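Local coordinates for protein EmGH1 (Erythrobacter marinus, PDB 5Z87) that probably hydrolyses beta-glucosides as a family 3 glycoside hydrolase, with a TIM-barrel-type N-terminal domain and a fibronectin type III-like domain near the C-terminus, at residues E199-S207 and K723-V731. Residues are numbered along the deposited sequence; the frame is centred on the assembly and turned at random.
Sequences EDPHVVTVS and KEMRGFQKV
The N-terminal end of helix 201-216 in the TIM-barrel-type domain rests on an edge strand of the fibronectin type III-like domain, with His202 over Arg726 and Gly727. The axes of helix 201-207 and strand 724-731 approach to 7.9 Å. The His202 ring reaches across to the strand because its CG stands anti to the backbone N (chi1 175°). One face covers the Arg726-Gly727 peptide, and CE1 lies 3.4 Å from Arg726 O. Val206 CG2 packs on the other face. Phe728 CD2 meets the ring edge, 4.0 Å from His202 CD2, with the two planes at 83°. Near that edge a water links His202 NE2 (2.9 Å) to Phe728 N. Replacing His202 with alanine would remove the ring; the Arg726-Gly727 peptide would probably lose its cover and this water its histidine partner. Val203 CG2 touches Met725 SD at 3.7 Å, and Val206 CG1 meets Phe728 CZ. Asp200 is the N-cap: OD2 accepts from Val203 N at 2.9 Å, from above the carboxylate plane. Its OD1 takes a hydrogen bond from a water that also donates to Met725 O and accepts from His202 N. Tyr640 OH hydrogen-bonds to both Asp200 OD1 and Met725 N and so also bridges the segments. Arg726 and Gly727 both face Leu709. The contact thus joins a capped helix start to a classic beta bulge at a domain interface.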
ATOM      1  N   GLU A 199     -12.677   8.727   3.942  1.00 16.33           N
ATOM      2  CA  GLU A 199     -12.329   7.728   2.945  1.00 20.04           C
ATOM      3  C   GLU A 199     -13.396   7.539   1.867  1.00 15.07           C
ATOM      4  O   GLU A 199     -13.118   6.901   0.848  1.00 16.59           O
ATOM      5  CB  GLU A 199     -12.066   6.374   3.638  1.00 16.87           C
ATOM      6  CG  GLU A 199     -13.326   5.651   4.152  1.00 15.00           C
ATOM      7  CD  GLU A 199     -13.012   4.415   5.019  1.00 18.81           C
ATOM      8  OE1 GLU A 199     -11.979   4.427   5.726  1.00 17.12           O
ATOM      9  OE2 GLU A 199     -13.807   3.442   4.997  1.00 16.82           O
ATOM     10  N   ASP A 200     -14.588   8.034   2.067  1.00 13.74           N
ATOM     11  CA  ASP A 200     -15.653   7.623   1.151  1.00 24.53           C
ATOM     12  C   ASP A 200     -15.804   8.613  -0.002  1.00 20.38           C
ATOM     13  O   ASP A 200     -15.935   9.818   0.241  1.00 18.38           O
ATOM     14  CB  ASP A 200     -16.976   7.514   1.874  1.00 16.33           C
ATOM     15  CG  ASP A 200     -18.095   7.129   0.942  1.00 21.17           C
ATOM     16  OD1 ASP A 200     -17.981   6.065   0.301  1.00 20.92           O
ATOM     17  OD2 ASP A 200     -19.075   7.889   0.840  1.00 19.93           O
ATOM     18  N   PRO A 201     -15.833   8.135  -1.256  1.00 25.40           N
ATOM     19  CA  PRO A 201     -15.998   9.070  -2.386  1.00 16.98           C
ATOM     20  C   PRO A 201     -17.299   9.847  -2.343  1.00 24.42           C
ATOM     21  O   PRO A 201     -17.300  11.052  -2.647  1.00 19.25           O
ATOM     22  CB  PRO A 201     -15.913   8.151  -3.610  1.00 22.18           C
ATOM     23  CG  PRO A 201     -15.068   6.981  -3.138  1.00 18.60           C
ATOM     24  CD  PRO A 201     -15.547   6.762  -1.717  1.00 22.37           C
ATOM     25  N   HIS A 202     -18.406   9.215  -1.946  1.00 19.80           N
ATOM     26  CA  HIS A 202     -19.672   9.948  -1.923  1.00 19.38           C
ATOM     27  C   HIS A 202     -19.654  11.065  -0.883  1.00 20.88           C
ATOM     28  O   HIS A 202     -20.082  12.190  -1.168  1.00 21.59           O
ATOM     29  CB  HIS A 202     -20.842   9.001  -1.665  1.00 20.60           C
ATOM     30  CG  HIS A 202     -22.157   9.701  -1.522  1.00 25.86           C
ATOM     31  ND1 HIS A 202     -22.901  10.116  -2.607  1.00 29.80           N
ATOM     32  CD2 HIS A 202     -22.850  10.085  -0.421  1.00 24.54           C
ATOM     33  CE1 HIS A 202     -24.003  10.708  -2.182  1.00 23.70           C
ATOM     34  NE2 HIS A 202     -23.998  10.702  -0.860  1.00 26.17           N
ATOM     35  N   VAL A 203     -19.154  10.775   0.322  1.00 21.49           N
ATOM     36  CA  VAL A 203     -19.089  11.784   1.375  1.00 21.29           C
ATOM     37  C   VAL A 203     -18.189  12.941   0.956  1.00 21.30           C
ATOM     38  O   VAL A 203     -18.546  14.117   1.112  1.00 23.63           O
ATOM     39  CB  VAL A 203     -18.618  11.154   2.702  1.00 18.21           C
ATOM     40  CG1 VAL A 203     -18.072  12.226   3.643  1.00 16.44           C
ATOM     41  CG2 VAL A 203     -19.759  10.360   3.362  1.00 12.33           C
ATOM     42  N   VAL A 204     -17.002  12.631   0.425  1.00 19.28           N
ATOM     43  CA  VAL A 204     -16.080  13.695   0.039  1.00 18.69           C
ATOM     44  C   VAL A 204     -16.653  14.502  -1.122  1.00 18.23           C
ATOM     45  O   VAL A 204     -16.464  15.722  -1.193  1.00 19.81           O
ATOM     46  CB  VAL A 204     -14.695  13.104  -0.294  1.00 20.39           C
ATOM     47  CG1 VAL A 204     -13.764  14.169  -0.820  1.00 17.88           C
ATOM     48  CG2 VAL A 204     -14.086  12.467   0.930  1.00 23.36           C
ATOM     49  N   THR A 205     -17.402  13.848  -2.011  1.00 16.57           N
ATOM     50  CA  THR A 205     -18.041  14.536  -3.129  1.00 21.22           C
ATOM     51  C   THR A 205     -19.149  15.459  -2.641  1.00 26.27           C
ATOM     52  O   THR A 205     -19.246  16.618  -3.065  1.00 21.96           O
ATOM     53  CB  THR A 205     -18.585  13.501  -4.118  1.00 19.34           C
ATOM     54  OG1 THR A 205     -17.481  12.832  -4.735  1.00 18.17           O
ATOM     55  CG2 THR A 205     -19.459  14.149  -5.191  1.00 19.95           C
ATOM     56  N   VAL A 206     -19.988  14.958  -1.734  1.00 23.00           N
ATOM     57  CA  VAL A 206     -21.059  15.774  -1.180  1.00 19.67           C
ATOM     58  C   VAL A 206     -20.476  16.943  -0.403  1.00 23.66           C
ATOM     59  O   VAL A 206     -20.938  18.084  -0.523  1.00 27.16           O
ATOM     60  CB  VAL A 206     -21.978  14.905  -0.305  1.00 28.73           C
ATOM     61  CG1 VAL A 206     -22.834  15.779   0.589  1.00 26.03           C
ATOM     62  CG2 VAL A 206     -22.831  13.993  -1.184  1.00 22.31           C
ATOM     63  N   SER A 207     -19.430  16.684   0.379  1.00 20.43           N
ATOM     64  CA  SER A 207     -18.796  17.756   1.129  1.00 22.04           C
ATOM     65  C   SER A 207     -18.143  18.772   0.199  1.00 23.68           C
ATOM     66  O   SER A 207     -18.265  19.981   0.422  1.00 24.36           O
ATOM     67  CB  SER A 207     -17.770  17.178   2.100  1.00 16.71           C
ATOM     68  OG  SER A 207     -18.346  16.145   2.879  1.00 23.01           O
ATOM     69  N   LYS A 723     -19.449  -3.005  -1.253  1.00 15.80           N
ATOM     70  CA  LYS A 723     -20.490  -2.024  -0.978  1.00 19.95           C
ATOM     71  C   LYS A 723     -19.918  -0.629  -1.187  1.00 18.38           C
ATOM     72  O   LYS A 723     -18.731  -0.394  -0.968  1.00 21.26           O
ATOM     73  CB  LYS A 723     -21.054  -2.166   0.439  1.00 24.61           C
ATOM     74  CG  LYS A 723     -20.002  -2.113   1.508  1.00 23.27           C
ATOM     75  CD  LYS A 723     -20.628  -2.228   2.878  1.00 30.40           C
ATOM     76  CE  LYS A 723     -21.107  -3.635   3.148  1.00 29.72           C
ATOM     77  NZ  LYS A 723     -20.677  -4.057   4.526  1.00 37.63           N
ATOM     78  N   GLU A 724     -20.784   0.284  -1.626  1.00 23.26           N
ATOM     79  CA  GLU A 724     -20.413   1.650  -2.002  1.00 27.42           C
ATOM     80  C   GLU A 724     -21.510   2.591  -1.541  1.00 18.48           C
ATOM     81  O   GLU A 724     -22.651   2.468  -2.005  1.00 19.74           O
ATOM     82  CB  GLU A 724     -20.248   1.795  -3.518  1.00 26.54           C
ATOM     83  CG  GLU A 724     -19.857   0.533  -4.235  1.00 31.99           C
ATOM     84  CD  GLU A 724     -19.525   0.773  -5.692  1.00 33.70           C
ATOM     85  OE1 GLU A 724     -19.957  -0.040  -6.541  1.00 29.82           O
ATOM     86  OE2 GLU A 724     -18.829   1.772  -5.979  1.00 37.82           O
ATOM     87  N   MET A 725     -21.174   3.537  -0.666  1.00 15.69           N
ATOM     88  CA  MET A 725     -22.175   4.495  -0.217  1.00 19.00           C
ATOM     89  C   MET A 725     -22.671   5.342  -1.386  1.00 23.94           C
ATOM     90  O   MET A 725     -21.878   5.842  -2.195  1.00 18.85           O
ATOM     91  CB  MET A 725     -21.614   5.395   0.877  1.00 20.84           C
ATOM     92  CG  MET A 725     -22.530   6.567   1.193  1.00 21.07           C
ATOM     93  SD  MET A 725     -22.040   7.471   2.683  1.00 20.47           S
ATOM     94  CE  MET A 725     -22.873   6.505   3.944  1.00 19.00           C
ATOM     95  N   ARG A 726     -23.994   5.471  -1.486  1.00 21.29           N
ATOM     96  CA  ARG A 726     -24.626   6.283  -2.511  1.00 23.22           C
ATOM     97  C   ARG A 726     -25.588   7.323  -1.951  1.00 27.05           C
ATOM     98  O   ARG A 726     -26.095   8.134  -2.730  1.00 26.97           O
ATOM     99  CB  ARG A 726     -25.371   5.394  -3.523  1.00 23.29           C
ATOM    100  CG  ARG A 726     -24.447   4.560  -4.414  1.00 26.40           C
ATOM    101  CD  ARG A 726     -23.581   5.488  -5.244  1.00 26.72           C
ATOM    102  NE  ARG A 726     -22.695   4.808  -6.185  1.00 23.22           N
ATOM    103  CZ  ARG A 726     -21.419   4.528  -5.935  1.00 29.99           C
ATOM    104  NH1 ARG A 726     -20.899   4.827  -4.754  1.00 27.18           N
ATOM    105  NH2 ARG A 726     -20.666   3.922  -6.851  1.00 28.75           N
ATOM    106  N   GLY A 727     -25.850   7.333  -0.644  1.00 23.84           N
ATOM    107  CA  GLY A 727     -26.683   8.362  -0.043  1.00 26.96           C
ATOM    108  C   GLY A 727     -26.602   8.338   1.469  1.00 25.62           C
ATOM    109  O   GLY A 727     -26.221   7.333   2.077  1.00 22.36           O
ATOM    110  N   PHE A 728     -26.957   9.473   2.072  1.00 26.96           N
ATOM    111  CA  PHE A 728     -27.149   9.527   3.517  1.00 23.09           C
ATOM    112  C   PHE A 728     -28.097  10.667   3.860  1.00 27.72           C
ATOM    113  O   PHE A 728     -28.254  11.624   3.098  1.00 25.92           O
ATOM    114  CB  PHE A 728     -25.822   9.679   4.274  1.00 20.17           C
ATOM    115  CG  PHE A 728     -25.136  11.000   4.060  1.00 25.00           C
ATOM    116  CD1 PHE A 728     -25.591  12.157   4.686  1.00 20.02           C
ATOM    117  CD2 PHE A 728     -24.015  11.079   3.249  1.00 20.23           C
ATOM    118  CE1 PHE A 728     -24.947  13.373   4.486  1.00 23.56           C
ATOM    119  CE2 PHE A 728     -23.361  12.291   3.055  1.00 25.24           C
ATOM    120  CZ  PHE A 728     -23.829  13.442   3.680  1.00 20.88           C
ATOM    121  N   GLN A 729     -28.694  10.569   5.043  1.00 26.90           N
ATOM    122  CA  GLN A 729     -29.644  11.564   5.522  1.00 23.36           C
ATOM    123  C   GLN A 729     -29.632  11.561   7.042  1.00 22.61           C
ATOM    124  O   GLN A 729     -30.025  10.572   7.661  1.00 23.37           O
ATOM    125  CB  GLN A 729     -31.044  11.257   5.006  1.00 23.44           C
ATOM    126  CG  GLN A 729     -32.092  12.290   5.393  1.00 22.19           C
ATOM    127  CD  GLN A 729     -31.699  13.686   4.982  1.00 35.54           C
ATOM    128  OE1 GLN A 729     -31.703  14.016   3.790  1.00 45.50           O
ATOM    129  NE2 GLN A 729     -31.334  14.516   5.961  1.00 32.03           N
ATOM    130  N   LYS A 730     -29.184  12.651   7.651  1.00 21.38           N
ATOM    131  CA  LYS A 730     -29.354  12.805   9.089  1.00 21.85           C
ATOM    132  C   LYS A 730     -30.817  13.128   9.387  1.00 26.98           C
ATOM    133  O   LYS A 730     -31.417  13.984   8.729  1.00 30.46           O
ATOM    134  CB  LYS A 730     -28.427  13.894   9.627  1.00 19.13           C
ATOM    135  CG  LYS A 730     -28.152  13.765  11.124  1.00 22.38           C
ATOM    136  CD  LYS A 730     -27.038  14.672  11.573  1.00 22.26           C
ATOM    137  CE  LYS A 730     -26.212  14.029  12.663  1.00 22.41           C
ATOM    138  NZ  LYS A 730     -25.107  14.896  13.124  1.00 19.10           N
ATOM    139  N   VAL A 731     -31.410  12.401  10.334  1.00 26.17           N
ATOM    140  CA  VAL A 731     -32.786  12.639  10.761  1.00 20.44           C
ATOM    141  C   VAL A 731     -32.796  12.953  12.250  1.00 30.99           C
ATOM    142  O   VAL A 731     -31.928  12.510  13.010  1.00 28.43           O
ATOM    143  CB  VAL A 731     -33.733  11.457  10.469  1.00 27.82           C
ATOM    144  CG1 VAL A 731     -33.808  11.200   8.984  1.00 25.88           C
ATOM    145  CG2 VAL A 731     -33.283  10.210  11.221  1.00 27.72           C
TER
HETATM  146  O   HOH W   1     -18.989   6.220  -2.099  1.00 21.82           O
HETATM  147  O   HOH W   2     -26.319  12.124   0.247  1.00 23.16           O